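Local coordinates for protein ABC transporter (Caldanaerobius, PDB 4G68) that probably serves as the extracellular solute-binding protein of an ABC transporter, capturing sugars released from xylan for uptake by this thermophilic bacterium, at residues D97-W102 / M324-S329; V116-S121 / N142-G147; Y158-L163 / S291-K296; D165-K170 / K183-K188; Y206-A211 / P390-Y395. One frame throughout, in Å; residues are numbered along the deposited sequence.

Interaction 1. Residues D97-W102 / M324-S329; sequences DIFQTW and MVSANS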
# COMPACT_ATOMS: atom_id res chain seq x y z
N ASP C 97 16.61 -15.87 -5.19
CA ASP C 97 17.20 -15.17 -6.33
C ASP C 97 16.44 -13.88 -6.57
O ASP C 97 17.05 -12.81 -6.72
CB ASP C 97 17.06 -16.06 -7.58
CG ASP C 97 17.90 -17.31 -7.50
OD1 ASP C 97 19.16 -17.18 -7.48
OD2 ASP C 97 17.29 -18.40 -7.40
N ILE C 98 15.09 -14.00 -6.57
CA ILE C 98 14.20 -12.85 -6.79
C ILE C 98 13.19 -12.73 -5.67
O ILE C 98 12.59 -13.72 -5.27
CB ILE C 98 13.40 -12.96 -8.11
CG1 ILE C 98 14.30 -13.26 -9.30
CG2 ILE C 98 12.68 -11.65 -8.37
CD1 ILE C 98 13.61 -13.91 -10.46
N PHE C 99 13.02 -11.52 -5.17
CA PHE C 99 12.06 -11.28 -4.10
C PHE C 99 11.28 -9.99 -4.29
O PHE C 99 11.87 -8.95 -4.61
CB PHE C 99 12.74 -11.33 -2.70
CG PHE C 99 13.74 -10.23 -2.43
CD1 PHE C 99 13.37 -9.03 -1.77
CD2 PHE C 99 15.08 -10.42 -2.75
CE1 PHE C 99 14.31 -8.04 -1.51
CE2 PHE C 99 16.02 -9.44 -2.48
CZ PHE C 99 15.64 -8.26 -1.84
N GLN C 100 9.97 -10.06 -4.02
CA GLN C 100 9.11 -8.88 -3.99
C GLN C 100 9.52 -8.00 -2.82
O GLN C 100 9.93 -8.51 -1.79
CB GLN C 100 7.66 -9.33 -3.80
CG GLN C 100 6.62 -8.18 -3.72
CD GLN C 100 5.16 -8.69 -3.74
OE1 GLN C 100 4.93 -9.89 -3.72
NE2 GLN C 100 4.18 -7.78 -3.75
N THR C 101 9.46 -6.68 -2.99
CA THR C 101 9.78 -5.79 -1.85
C THR C 101 8.98 -4.47 -1.97
O THR C 101 8.18 -4.30 -2.93
CB THR C 101 11.28 -5.52 -1.75
OG1 THR C 101 11.63 -5.08 -0.43
CG2 THR C 101 11.71 -4.49 -2.80
N TRP C 102 9.16 -3.61 -0.96
CA TRP C 102 8.70 -2.24 -0.95
C TRP C 102 9.89 -1.38 -1.09
O TRP C 102 10.83 -1.44 -0.31
CB TRP C 102 7.93 -1.88 0.32
CG TRP C 102 6.65 -2.68 0.42
CD1 TRP C 102 5.42 -2.36 -0.09
CD2 TRP C 102 6.49 -3.98 1.06
NE1 TRP C 102 4.51 -3.35 0.16
CE2 TRP C 102 5.09 -4.36 0.87
CE3 TRP C 102 7.34 -4.84 1.75
CZ2 TRP C 102 4.57 -5.55 1.38
CZ3 TRP C 102 6.81 -6.03 2.28
CH2 TRP C 102 5.46 -6.39 2.09
N MSE C 324 13.46 -7.39 -6.33
CA MSE C 324 14.94 -7.26 -6.17
C MSE C 324 15.57 -8.62 -6.41
O MSE C 324 14.94 -9.66 -6.21
CB MSE C 324 15.23 -6.67 -4.81
CG MSE C 324 14.99 -5.16 -4.87
SE MSE C 324 15.49 -4.44 -3.09
CE MSE C 324 15.30 -2.56 -3.63
N VAL C 325 16.82 -8.58 -6.87
CA VAL C 325 17.65 -9.75 -7.10
C VAL C 325 18.72 -9.74 -6.00
O VAL C 325 19.43 -8.74 -5.80
CB VAL C 325 18.34 -9.67 -8.50
CG1 VAL C 325 19.42 -10.75 -8.65
CG2 VAL C 325 17.30 -9.78 -9.64
N SER C 326 18.85 -10.87 -5.32
CA SER C 326 19.88 -11.01 -4.27
C SER C 326 21.31 -10.89 -4.79
O SER C 326 21.61 -11.40 -5.86
CB SER C 326 19.69 -12.32 -3.54
OG SER C 326 18.58 -12.15 -2.67
N ALA C 327 22.18 -10.24 -4.01
CA ALA C 327 23.57 -10.00 -4.44
C ALA C 327 24.30 -11.34 -4.59
O ALA C 327 25.15 -11.49 -5.47
CB ALA C 327 24.31 -9.10 -3.42
N ASN C 328 23.90 -12.33 -3.78
CA ASN C 328 24.53 -13.68 -3.78
C ASN C 328 23.83 -14.73 -4.64
O ASN C 328 24.04 -15.94 -4.49
CB ASN C 328 24.74 -14.19 -2.35
CG ASN C 328 23.45 -14.60 -1.66
OD1 ASN C 328 22.34 -14.36 -2.18
ND2 ASN C 328 23.58 -15.21 -0.50
N SER C 329 22.98 -14.29 -5.57
CA SER C 329 22.45 -15.23 -6.55
C SER C 329 23.64 -15.82 -7.33
O SER C 329 24.64 -15.12 -7.62
CB SER C 329 21.41 -14.61 -7.51
OG SER C 329 20.85 -15.62 -8.36
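Phe99 on strand 98-102 and Met324 on strand 317-325 form an antiparallel hydrogen-bonded pair in the mixed sheet. Met324, a selenomethionine, gives its N-H to Phe99 O at 2.8 Å. Its own O accepts the N-H of Phe99. The next pair, Ile98 with Val325, is non-hydrogen-bonded; its CA atoms are 4.6 Å apart. Both of its side chains point to the face covered by helix 332-353.

Phe99 and Met324 share the other face. CG of Phe99 sits between the backbone N and the carbonyl carbon (chi1 66°), which turns the ring toward the neighbouring strand. There Met324 CB lies over one face of the ring, offset toward the rim, 3.8 Å from the centroid. This is a CH-pi contact. The selenium stands oblique to the ring, its SE 5.0 Å from the Phe99 centroid, and also touches Thr101 CG2 at 3.8 Å. Helix 79-91 packs on Phe99 through Tyr82, Ile86 and Ile90.

Beyond the pairs, Ser326 N binds Asp97 O at 3.0 Å, and a type I turn runs from Ser326 to Ser329. Ser329 OG is modelled 2.5 Å from Asp97 OD1, a very short hydrogen bond of doubtful exact length. Asp97 OD2 is held by Thr42 N. Strand 98-102 runs parallel to 40-45 and antiparallel to 317-325, the mixed sheet expected of a periplasmic-binding-protein domain.

Interaction 2. Residues V116-S121 / N142-G147; sequences VLQLDS and NGKIYG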
# COMPACT_ATOMS: atom_id res chain seq x y z
N VAL C 116 21.80 -6.60 -2.02
CA VAL C 116 21.04 -6.47 -3.30
C VAL C 116 21.92 -6.13 -4.50
O VAL C 116 22.72 -5.17 -4.46
CB VAL C 116 19.93 -5.41 -3.16
CG1 VAL C 116 19.03 -5.41 -4.37
CG2 VAL C 116 19.07 -5.66 -1.90
N LEU C 117 21.74 -6.90 -5.57
CA LEU C 117 22.43 -6.72 -6.88
C LEU C 117 22.08 -5.39 -7.52
O LEU C 117 20.88 -5.12 -7.72
CB LEU C 117 22.09 -7.86 -7.88
CG LEU C 117 22.90 -7.78 -9.19
CD1 LEU C 117 24.40 -7.85 -8.91
CD2 LEU C 117 22.53 -8.83 -10.24
N GLN C 118 23.10 -4.57 -7.80
CA GLN C 118 22.93 -3.32 -8.58
C GLN C 118 22.56 -3.62 -10.03
O GLN C 118 23.17 -4.50 -10.69
CB GLN C 118 24.22 -2.51 -8.55
CG GLN C 118 24.10 -1.09 -9.07
CD GLN C 118 25.44 -0.50 -9.42
OE1 GLN C 118 26.47 -0.85 -8.80
NE2 GLN C 118 25.47 0.40 -10.43
N LEU C 119 21.58 -2.91 -10.54
CA LEU C 119 21.01 -3.28 -11.82
C LEU C 119 21.30 -2.32 -12.98
O LEU C 119 20.86 -2.61 -14.11
CB LEU C 119 19.48 -3.49 -11.69
CG LEU C 119 18.95 -4.52 -10.68
CD1 LEU C 119 17.41 -4.63 -10.75
CD2 LEU C 119 19.59 -5.89 -10.87
N ASP C 120 22.07 -1.23 -12.76
CA ASP C 120 22.23 -0.22 -13.83
C ASP C 120 22.84 -0.80 -15.09
O ASP C 120 22.55 -0.33 -16.21
CB ASP C 120 23.05 0.97 -13.37
CG ASP C 120 22.40 1.67 -12.22
OD1 ASP C 120 21.68 2.69 -12.45
OD2 ASP C 120 22.54 1.09 -11.12
N SER C 121 23.70 -1.81 -14.92
CA SER C 121 24.34 -2.46 -16.08
C SER C 121 23.34 -3.26 -16.92
O SER C 121 23.64 -3.57 -18.09
CB SER C 121 25.52 -3.37 -15.68
OG SER C 121 25.08 -4.48 -14.91
N ASN C 142 21.77 5.99 -3.58
CA ASN C 142 23.09 6.51 -3.89
C ASN C 142 23.30 6.53 -5.42
O ASN C 142 24.36 6.16 -5.90
CB ASN C 142 24.14 5.63 -3.22
CG ASN C 142 23.88 5.46 -1.74
OD1 ASN C 142 24.01 6.43 -0.97
ND2 ASN C 142 23.51 4.24 -1.32
N GLY C 143 22.30 6.98 -6.17
CA GLY C 143 22.49 7.23 -7.62
C GLY C 143 22.48 5.96 -8.48
O GLY C 143 22.73 6.01 -9.68
N LYS C 144 22.22 4.81 -7.85
CA LYS C 144 22.30 3.52 -8.50
C LYS C 144 20.97 2.82 -8.35
O LYS C 144 20.24 3.09 -7.38
CB LYS C 144 23.42 2.69 -7.86
CG LYS C 144 24.81 3.30 -8.09
CD LYS C 144 25.90 2.62 -7.27
CE LYS C 144 25.79 2.95 -5.78
NZ LYS C 144 26.30 4.31 -5.43
N ILE C 145 20.65 1.92 -9.29
CA ILE C 145 19.36 1.26 -9.28
C ILE C 145 19.54 -0.13 -8.67
O ILE C 145 20.46 -0.88 -9.06
CB ILE C 145 18.81 1.03 -10.69
CG1 ILE C 145 18.76 2.33 -11.50
CG2 ILE C 145 17.47 0.26 -10.63
CD1 ILE C 145 17.56 3.16 -11.27
N TYR C 146 18.63 -0.48 -7.75
CA TYR C 146 18.64 -1.79 -7.07
C TYR C 146 17.38 -2.69 -7.19
O TYR C 146 17.29 -3.72 -6.49
CB TYR C 146 18.94 -1.61 -5.56
CG TYR C 146 20.37 -1.21 -5.32
CD1 TYR C 146 21.37 -2.18 -5.24
CD2 TYR C 146 20.73 0.13 -5.26
CE1 TYR C 146 22.69 -1.81 -5.05
CE2 TYR C 146 22.03 0.52 -5.06
CZ TYR C 146 23.01 -0.45 -4.94
OH TYR C 146 24.34 -0.09 -4.74
N GLY C 147 16.45 -2.34 -8.07
CA GLY C 147 15.22 -3.10 -8.19
C GLY C 147 14.50 -2.77 -9.50
O GLY C 147 14.78 -1.75 -10.11
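Asp120 and Ile145 cross at about a right angle. The carboxylate reaches back to the backbone of the strand: OD2 uses its syn lone pair to accept from Ile145 N at 2.8 Å, in a bond that is nearly straight (171°). Asp120 OD1 lies 3.1 Å from Ile145 CG1. A second donor, Gln118 NE2, meets Asp120 OD2 from above the carboxylate plane at 3.1 Å. The amide of the extended Gln118 chain also lies against CG and CD of Lys144.

Strands 140-141 and 144-160 form a beta hairpin that turns at Asn142 and Gly143. The loop after helix 108-112 meets its second strand. One backbone bond, Leu119 N to Ile145 O, joins them directly.

Tyr146 turns its ring to the loop. Val116 O lies at the ring edge, in its plane, 3.4 Å from CE1 of Tyr146. Gln118 CA meets the ring obliquely. Val116 CG1 packs on Tyr146 O at 3.2 Å, and Leu119 CD1 on Gly147 N at 3.7 Å. These two buried backbone atoms have no hydrogen-bond partner in the model.

Interaction 3. Residues Y158-L163 / S291-K296; sequences YINKEL and SLVKGK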
# COMPACT_ATOMS: atom_id res chain seq x y z
N TYR C 158 -13.14 3.86 -0.17
CA TYR C 158 -14.14 3.04 -0.86
C TYR C 158 -15.49 3.29 -0.23
O TYR C 158 -15.62 3.23 0.98
CB TYR C 158 -13.79 1.55 -0.71
CG TYR C 158 -12.45 1.19 -1.30
CD1 TYR C 158 -12.34 0.79 -2.62
CD2 TYR C 158 -11.30 1.19 -0.52
CE1 TYR C 158 -11.11 0.44 -3.17
CE2 TYR C 158 -10.06 0.85 -1.07
CZ TYR C 158 -9.98 0.47 -2.37
OH TYR C 158 -8.74 0.12 -2.87
N ILE C 159 -16.49 3.58 -1.08
CA ILE C 159 -17.86 3.89 -0.68
C ILE C 159 -18.76 2.76 -1.21
O ILE C 159 -18.79 2.53 -2.42
CB ILE C 159 -18.29 5.24 -1.36
CG1 ILE C 159 -17.34 6.36 -0.97
CG2 ILE C 159 -19.77 5.63 -1.12
CD1 ILE C 159 -17.29 6.50 0.52
N ASN C 160 -19.47 2.06 -0.32
CA ASN C 160 -20.53 1.16 -0.77
C ASN C 160 -21.75 2.02 -1.15
O ASN C 160 -22.50 2.43 -0.25
CB ASN C 160 -20.92 0.18 0.35
CG ASN C 160 -21.98 -0.83 -0.10
OD1 ASN C 160 -22.91 -0.48 -0.81
ND2 ASN C 160 -21.82 -2.09 0.28
N LYS C 161 -21.93 2.29 -2.46
CA LYS C 161 -22.99 3.21 -2.93
C LYS C 161 -24.38 2.74 -2.49
O LYS C 161 -25.26 3.57 -2.18
CB LYS C 161 -23.02 3.34 -4.46
CG LYS C 161 -21.74 3.86 -5.13
CD LYS C 161 -21.91 3.77 -6.66
CE LYS C 161 -20.59 3.68 -7.40
NZ LYS C 161 -20.63 3.23 -8.84
N GLU C 162 -24.58 1.43 -2.47
CA GLU C 162 -25.88 0.83 -2.13
C GLU C 162 -26.24 1.17 -0.69
O GLU C 162 -27.41 1.46 -0.38
CB GLU C 162 -25.87 -0.67 -2.29
CG GLU C 162 -27.25 -1.30 -2.02
CD GLU C 162 -27.24 -2.80 -2.23
OE1 GLU C 162 -27.63 -3.24 -3.33
OE2 GLU C 162 -26.84 -3.53 -1.29
N LEU C 163 -25.24 1.17 0.19
CA LEU C 163 -25.49 1.43 1.61
C LEU C 163 -25.81 2.91 1.82
O LEU C 163 -26.73 3.25 2.60
CB LEU C 163 -24.34 0.92 2.52
CG LEU C 163 -24.43 -0.62 2.83
CD1 LEU C 163 -23.23 -1.21 3.55
CD2 LEU C 163 -25.69 -1.00 3.60
N SER C 291 -16.87 -11.89 -3.30
CA SER C 291 -17.45 -10.56 -3.13
C SER C 291 -18.93 -10.48 -3.54
O SER C 291 -19.34 -11.04 -4.57
CB SER C 291 -16.64 -9.51 -3.87
OG SER C 291 -17.20 -8.22 -3.61
N LEU C 292 -19.71 -9.76 -2.72
CA LEU C 292 -21.11 -9.41 -2.99
C LEU C 292 -21.31 -7.93 -3.33
O LEU C 292 -22.47 -7.43 -3.44
CB LEU C 292 -21.97 -9.76 -1.77
CG LEU C 292 -21.85 -11.22 -1.32
CD1 LEU C 292 -22.69 -11.43 -0.08
CD2 LEU C 292 -22.29 -12.14 -2.45
N VAL C 293 -20.22 -7.21 -3.44
CA VAL C 293 -20.28 -5.77 -3.70
C VAL C 293 -19.75 -5.36 -5.10
O VAL C 293 -19.60 -4.15 -5.39
CB VAL C 293 -19.56 -4.94 -2.59
CG1 VAL C 293 -20.26 -5.05 -1.19
CG2 VAL C 293 -18.03 -5.19 -2.55
N LYS C 294 -19.39 -6.31 -5.95
CA LYS C 294 -18.87 -5.90 -7.28
C LYS C 294 -19.95 -5.06 -7.99
O LYS C 294 -21.13 -5.45 -8.03
CB LYS C 294 -18.44 -7.12 -8.09
CG LYS C 294 -18.40 -6.91 -9.59
CD LYS C 294 -16.97 -6.97 -10.09
CE LYS C 294 -16.82 -6.74 -11.58
NZ LYS C 294 -17.55 -7.71 -12.41
N GLY C 295 -19.56 -3.90 -8.48
CA GLY C 295 -20.49 -2.97 -9.17
C GLY C 295 -21.18 -2.00 -8.21
O GLY C 295 -21.73 -1.01 -8.63
N LYS C 296 -21.07 -2.26 -6.91
CA LYS C 296 -21.65 -1.40 -5.88
C LYS C 296 -20.69 -0.37 -5.25
O LYS C 296 -21.11 0.45 -4.40
CB LYS C 296 -22.23 -2.29 -4.76
CG LYS C 296 -23.17 -3.32 -5.33
CD LYS C 296 -23.98 -3.95 -4.23
CE LYS C 296 -24.92 -5.00 -4.81
NZ LYS C 296 -25.66 -5.63 -3.67
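Lys296 O takes the N-H of Lys161 at 2.8 Å. The bond joins the loop 291-296, just before strand 297-300, to the point where strand 144-160 passes into helix 161-166. CB and CG of Lys161 also lie against this oxygen, each 3.5 Å from Lys296 O.

Asn160 is the N-cap of the helix. Its CG is anti to the backbone N (chi1 -177°), and OD1 accepts from Leu163 N at 3.0 Å, the donor standing above the carbonyl plane. On the other branch of the amide, ND2 touches Val293 CG1 at 3.7 Å.

Glu162 and Lys296 lie side by side, both extended and pointing the same way. They form a salt bridge: Lys296 NZ meets Glu162 OE1 at 3.1 Å from above the carboxylate plane, with a weaker bond to OE2. The acid sits in the first turn of the helix, where a negative charge should suit the helix dipole. Glu162 is exposed, so solvent probably screens the charge pair.

Interaction 4. Residues D165-K170 / K183-K188; sequences DKYNVK and KTFKSK
Tyr167 and Val169 face Phe185 and Thr184 across backbones that stay well apart, the CA atoms of Tyr167 and Phe185 being 7.8 Å from each other. Tyr167 is the first residue to leave helical angles after helix 161-166. No hydrogen bond spans the gap, so side chains alone carry the contact.

Val169 CG2 lies over one face of the Phe185 ring, offset toward the rim and 3.9 Å from the centroid. This is a CH-pi contact. The same methyl touches Thr184 CG2, while the other branch, CG1, meets Phe185 CE2 at 3.8 Å. At the edge of the Phe185 ring, near its plane, comes Tyr167 CD2, 4.2 Å from CE1 of Phe185. Phe164 adds an edge-to-face ring to the same phenylalanine.

Tyr167 and Lys188 pass alongside each other, pointing opposite ways. CB and CG of the bent lysine chain lie against CD1 and CE1 of Tyr167, oblique to the ring, with Lys188 CG 3.6 Å from Tyr167 CD1. Lys166 CG lies over one face of the Tyr167 ring, near the rim.

The loop after helix 161-166 thus packs on the C-terminal end of helix 175-187, through a mainly apolar patch at the protein surface.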
# COMPACT_ATOMS: atom_id res chain seq x y z
N ASP C 165 -27.11 4.95 -0.42
CA ASP C 165 -28.44 5.19 -1.06
C ASP C 165 -29.56 4.71 -0.13
O ASP C 165 -30.53 5.48 0.20
CB ASP C 165 -28.54 4.49 -2.43
CG ASP C 165 -27.76 5.20 -3.55
OD1 ASP C 165 -27.10 6.25 -3.31
OD2 ASP C 165 -27.78 4.68 -4.71
N LYS C 166 -29.44 3.45 0.34
CA LYS C 166 -30.41 2.86 1.28
C LYS C 166 -30.70 3.74 2.51
O LYS C 166 -31.85 3.82 2.99
CB LYS C 166 -29.92 1.50 1.75
CG LYS C 166 -30.96 0.77 2.60
CD LYS C 166 -30.46 -0.60 3.02
CE LYS C 166 -31.47 -1.26 3.93
NZ LYS C 166 -30.88 -2.45 4.64
N TYR C 167 -29.66 4.37 3.06
CA TYR C 167 -29.83 5.26 4.21
C TYR C 167 -29.83 6.73 3.91
O TYR C 167 -29.80 7.52 4.84
CB TYR C 167 -28.80 4.94 5.27
CG TYR C 167 -28.98 3.54 5.73
CD1 TYR C 167 -29.93 3.25 6.71
CD2 TYR C 167 -28.27 2.50 5.14
CE1 TYR C 167 -30.13 1.93 7.12
CE2 TYR C 167 -28.46 1.18 5.54
CZ TYR C 167 -29.38 0.89 6.53
OH TYR C 167 -29.53 -0.43 6.92
N ASN C 168 -29.97 7.06 2.63
CA ASN C 168 -29.78 8.40 2.03
C ASN C 168 -28.55 9.23 2.42
O ASN C 168 -28.45 10.40 2.01
CB ASN C 168 -31.05 9.27 2.01
CG ASN C 168 -31.03 10.26 0.84
OD1 ASN C 168 -30.24 10.06 -0.10
ND2 ASN C 168 -31.89 11.29 0.88
N VAL C 169 -27.59 8.63 3.13
CA VAL C 169 -26.41 9.41 3.61
C VAL C 169 -25.65 9.98 2.45
O VAL C 169 -25.48 9.27 1.52
CB VAL C 169 -25.46 8.50 4.42
CG1 VAL C 169 -24.42 9.33 5.13
CG2 VAL C 169 -26.29 7.76 5.44
N LYS C 170 -25.24 11.27 2.47
CA LYS C 170 -24.47 11.76 1.29
C LYS C 170 -23.08 11.28 1.49
O LYS C 170 -22.67 11.14 2.67
CB LYS C 170 -24.44 13.28 1.12
CG LYS C 170 -25.60 13.86 0.32
CD LYS C 170 -25.23 15.25 -0.26
CE LYS C 170 -25.51 16.40 0.72
NZ LYS C 170 -26.88 17.01 0.60
N LYS C 183 -21.44 9.14 12.22
CA LYS C 183 -22.51 9.20 13.25
C LYS C 183 -23.88 8.69 12.77
O LYS C 183 -24.58 7.99 13.54
CB LYS C 183 -22.65 10.60 13.75
CG LYS C 183 -21.58 10.93 14.77
CD LYS C 183 -21.58 12.40 15.07
CE LYS C 183 -20.55 12.69 16.14
NZ LYS C 183 -20.44 14.18 16.38
N THR C 184 -24.25 9.08 11.53
CA THR C 184 -25.53 8.68 10.91
C THR C 184 -25.61 7.18 10.74
O THR C 184 -26.54 6.55 11.24
CB THR C 184 -25.83 9.46 9.58
OG1 THR C 184 -25.76 10.88 9.84
CG2 THR C 184 -27.23 9.12 9.01
N PHE C 185 -24.59 6.58 10.11
CA PHE C 185 -24.58 5.12 9.94
C PHE C 185 -24.65 4.35 11.24
O PHE C 185 -25.35 3.35 11.36
CB PHE C 185 -23.36 4.64 9.15
CG PHE C 185 -23.49 4.88 7.67
CD1 PHE C 185 -24.52 4.26 6.92
CD2 PHE C 185 -22.58 5.72 7.00
CE1 PHE C 185 -24.63 4.47 5.55
CE2 PHE C 185 -22.70 5.93 5.62
CZ PHE C 185 -23.72 5.31 4.90
N LYS C 186 -23.91 4.84 12.22
CA LYS C 186 -23.87 4.18 13.51
C LYS C 186 -25.24 4.15 14.12
O LYS C 186 -25.62 3.14 14.69
CB LYS C 186 -22.89 4.92 14.42
CG LYS C 186 -22.84 4.46 15.87
CD LYS C 186 -22.27 3.06 16.01
CE LYS C 186 -21.77 2.78 17.43
NZ LYS C 186 -21.20 1.40 17.52
N SER C 187 -25.98 5.27 13.98
CA SER C 187 -27.36 5.42 14.49
C SER C 187 -28.39 4.57 13.70
O SER C 187 -29.47 4.32 14.23
CB SER C 187 -27.80 6.89 14.54
OG SER C 187 -28.02 7.47 13.25
N LYS C 188 -28.03 4.11 12.49
CA LYS C 188 -28.80 3.05 11.73
C LYS C 188 -28.38 1.56 11.97
O LYS C 188 -28.91 0.60 11.35
CB LYS C 188 -28.79 3.38 10.22
CG LYS C 188 -29.44 4.73 9.90
CD LYS C 188 -30.95 4.69 10.16
CE LYS C 188 -31.67 5.56 9.15
NZ LYS C 188 -31.24 6.99 9.26

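Interaction 5. Residues Y206-A211 / P390-Y395; sequences YYDMIA and PAWDIY
Asp208 of helix 201-215 makes a polar link to Trp392, at the start of helix 392-395 just after the N-cap Ala391. Trp392 N donates to Asp208 OD2 at 2.8 Å; the place of that oxygen is less sure, since it lies too close to another atom of the model. Water 1 forms a second bridge, accepting from Trp392 NE1 at 2.9 Å, in the plane of the indole, and donating to Asp208 O.

Stacking comes next. The carboxylate of Asp208 lies over one face of the indole, the two planes 21° apart. Its OD1 is 3.3 Å above the ring, offset toward the rim. Asp208 CB makes a CH-pi contact over the five-membered ring.

The aromatic pair is T-shaped. Tyr207 turns its edge to the face of the six-membered ring of Trp392, with planes at 85° and centroids 5.9 Å apart.

Apolar contact is slight: Ala211 CB touches Trp392 CZ2 at 3.9 Å. Outside the segments, His404 hydrogen-bonds Asp208 OD1 and stacks on Trp392.

A buried carboxylate against an aromatic face would be costly alone. Here the backbone N-H and the imidazole of His404 appear to satisfy its oxygens, and probably stabilise the negative charge.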
# COMPACT_ATOMS: atom_id res chain seq x y z
N TYR C 206 -4.77 5.51 7.90
CA TYR C 206 -5.72 6.51 8.32
C TYR C 206 -4.96 7.66 8.92
O TYR C 206 -5.18 8.82 8.50
CB TYR C 206 -6.72 5.93 9.36
CG TYR C 206 -7.76 4.98 8.85
CD1 TYR C 206 -9.10 5.24 9.13
CD2 TYR C 206 -7.43 3.77 8.23
CE1 TYR C 206 -10.09 4.39 8.71
CE2 TYR C 206 -8.43 2.87 7.83
CZ TYR C 206 -9.75 3.20 8.09
OH TYR C 206 -10.80 2.38 7.68
N TYR C 207 -4.05 7.36 9.87
CA TYR C 207 -3.33 8.46 10.57
C TYR C 207 -2.41 9.21 9.63
O TYR C 207 -2.44 10.43 9.56
CB TYR C 207 -2.46 7.93 11.78
CG TYR C 207 -1.68 9.07 12.31
CD1 TYR C 207 -2.23 9.91 13.28
CD2 TYR C 207 -0.45 9.41 11.76
CE1 TYR C 207 -1.52 11.05 13.71
CE2 TYR C 207 0.24 10.54 12.14
CZ TYR C 207 -0.28 11.35 13.15
OH TYR C 207 0.47 12.44 13.54
N ASP C 208 -1.56 8.48 8.91
CA ASP C 208 -0.75 9.10 7.82
C ASP C 208 -1.53 10.04 6.90
O ASP C 208 -1.08 11.18 6.65
CB ASP C 208 -0.06 8.05 6.97
CG ASP C 208 0.93 7.23 7.74
OD1 ASP C 208 1.09 7.49 8.92
OD2 ASP C 208 1.54 6.28 7.17
N MET C 209 -2.68 9.55 6.40
CA MET C 209 -3.48 10.37 5.47
C MET C 209 -3.92 11.66 6.12
O MET C 209 -3.87 12.72 5.49
CB MET C 209 -4.75 9.67 4.95
CG MET C 209 -5.84 10.74 4.64
SD MET C 209 -5.39 11.64 3.11
CE MET C 209 -4.96 10.20 2.13
N ILE C 210 -4.40 11.54 7.36
CA ILE C 210 -4.90 12.69 8.07
C ILE C 210 -3.75 13.67 8.31
O ILE C 210 -3.92 14.86 8.00
CB ILE C 210 -5.69 12.33 9.37
CG1 ILE C 210 -6.85 11.33 9.09
CG2 ILE C 210 -6.15 13.64 10.04
CD1 ILE C 210 -7.29 10.52 10.36
N ALA C 211 -2.57 13.18 8.75
CA ALA C 211 -1.32 14.04 8.87
C ALA C 211 -1.00 14.71 7.54
O ALA C 211 -0.62 15.89 7.48
CB ALA C 211 -0.12 13.21 9.39
N PRO C 390 5.02 7.94 0.38
CA PRO C 390 4.60 6.55 0.78
C PRO C 390 4.13 6.46 2.22
O PRO C 390 4.43 7.34 3.04
CB PRO C 390 5.90 5.72 0.58
CG PRO C 390 6.73 6.52 -0.42
CD PRO C 390 6.43 7.97 -0.09
N ALA C 391 3.43 5.39 2.54
CA ALA C 391 3.00 5.11 3.93
C ALA C 391 4.22 5.09 4.82
O ALA C 391 5.34 4.65 4.39
CB ALA C 391 2.33 3.77 3.97
N TRP C 392 4.05 5.52 6.07
CA TRP C 392 5.27 5.78 6.92
C TRP C 392 6.04 4.53 7.31
O TRP C 392 7.26 4.57 7.56
CB TRP C 392 4.82 6.57 8.15
CG TRP C 392 4.28 7.98 7.86
CD1 TRP C 392 3.75 8.49 6.67
CD2 TRP C 392 4.16 9.06 8.83
NE1 TRP C 392 3.36 9.81 6.82
CE2 TRP C 392 3.56 10.20 8.12
CE3 TRP C 392 4.49 9.19 10.20
CZ2 TRP C 392 3.33 11.42 8.75
CZ3 TRP C 392 4.21 10.39 10.82
CH2 TRP C 392 3.64 11.48 10.11
N ASP C 393 5.36 3.39 7.38
CA ASP C 393 6.01 2.13 7.65
C ASP C 393 6.85 1.59 6.48
O ASP C 393 7.75 0.75 6.71
CB ASP C 393 5.06 1.02 8.19
CG ASP C 393 4.02 0.49 7.14
OD1 ASP C 393 3.86 1.15 6.08
OD2 ASP C 393 3.29 -0.56 7.43
N ILE C 394 6.53 2.03 5.24
CA ILE C 394 7.39 1.79 4.05
C ILE C 394 8.46 2.86 3.94
O ILE C 394 9.48 2.60 3.27
CB ILE C 394 6.63 1.91 2.73
CG1 ILE C 394 5.65 0.77 2.54
CG2 ILE C 394 7.59 2.02 1.51
CD1 ILE C 394 4.80 0.96 1.29
N TYR C 395 8.20 4.08 4.45
CA TYR C 395 9.16 5.23 4.29
C TYR C 395 10.24 5.17 5.41
O TYR C 395 11.44 5.29 5.16
CB TYR C 395 8.45 6.61 4.25
CG TYR C 395 9.30 7.82 3.80
CD1 TYR C 395 9.22 8.29 2.47
CD2 TYR C 395 10.18 8.46 4.68
CE1 TYR C 395 10.00 9.37 2.03
CE2 TYR C 395 10.97 9.55 4.27
CZ TYR C 395 10.85 10.01 2.95
OH TYR C 395 11.62 11.10 2.52
O HOH W 1 1.61 11.85 5.73

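Interactions 1 and 5 are buried, 2 and 3 partly so, and 4 lies at the surface. Interactions 1 and 2 touch: Val325 O lies 3.0 Å from Leu117 N, a probable hydrogen bond, and their strands 317-325 and 144-160 are neighbours in one sheet. Interaction 3 uses the far end of strand 144-160, with its centre about 42 Å from that of interaction 2. It shares helix 161-166 with interaction 4. Interaction 5 joins helices, but meets interaction 1 where Trp102 packs on Ile394. Strand pairing dominates interaction 1, loop-to-strand bonds interaction 2, and a helix start with an exposed salt bridge interaction 3. Interaction 4 is purely side-chain packing. Interaction 5 buries a carboxylate, probably charged.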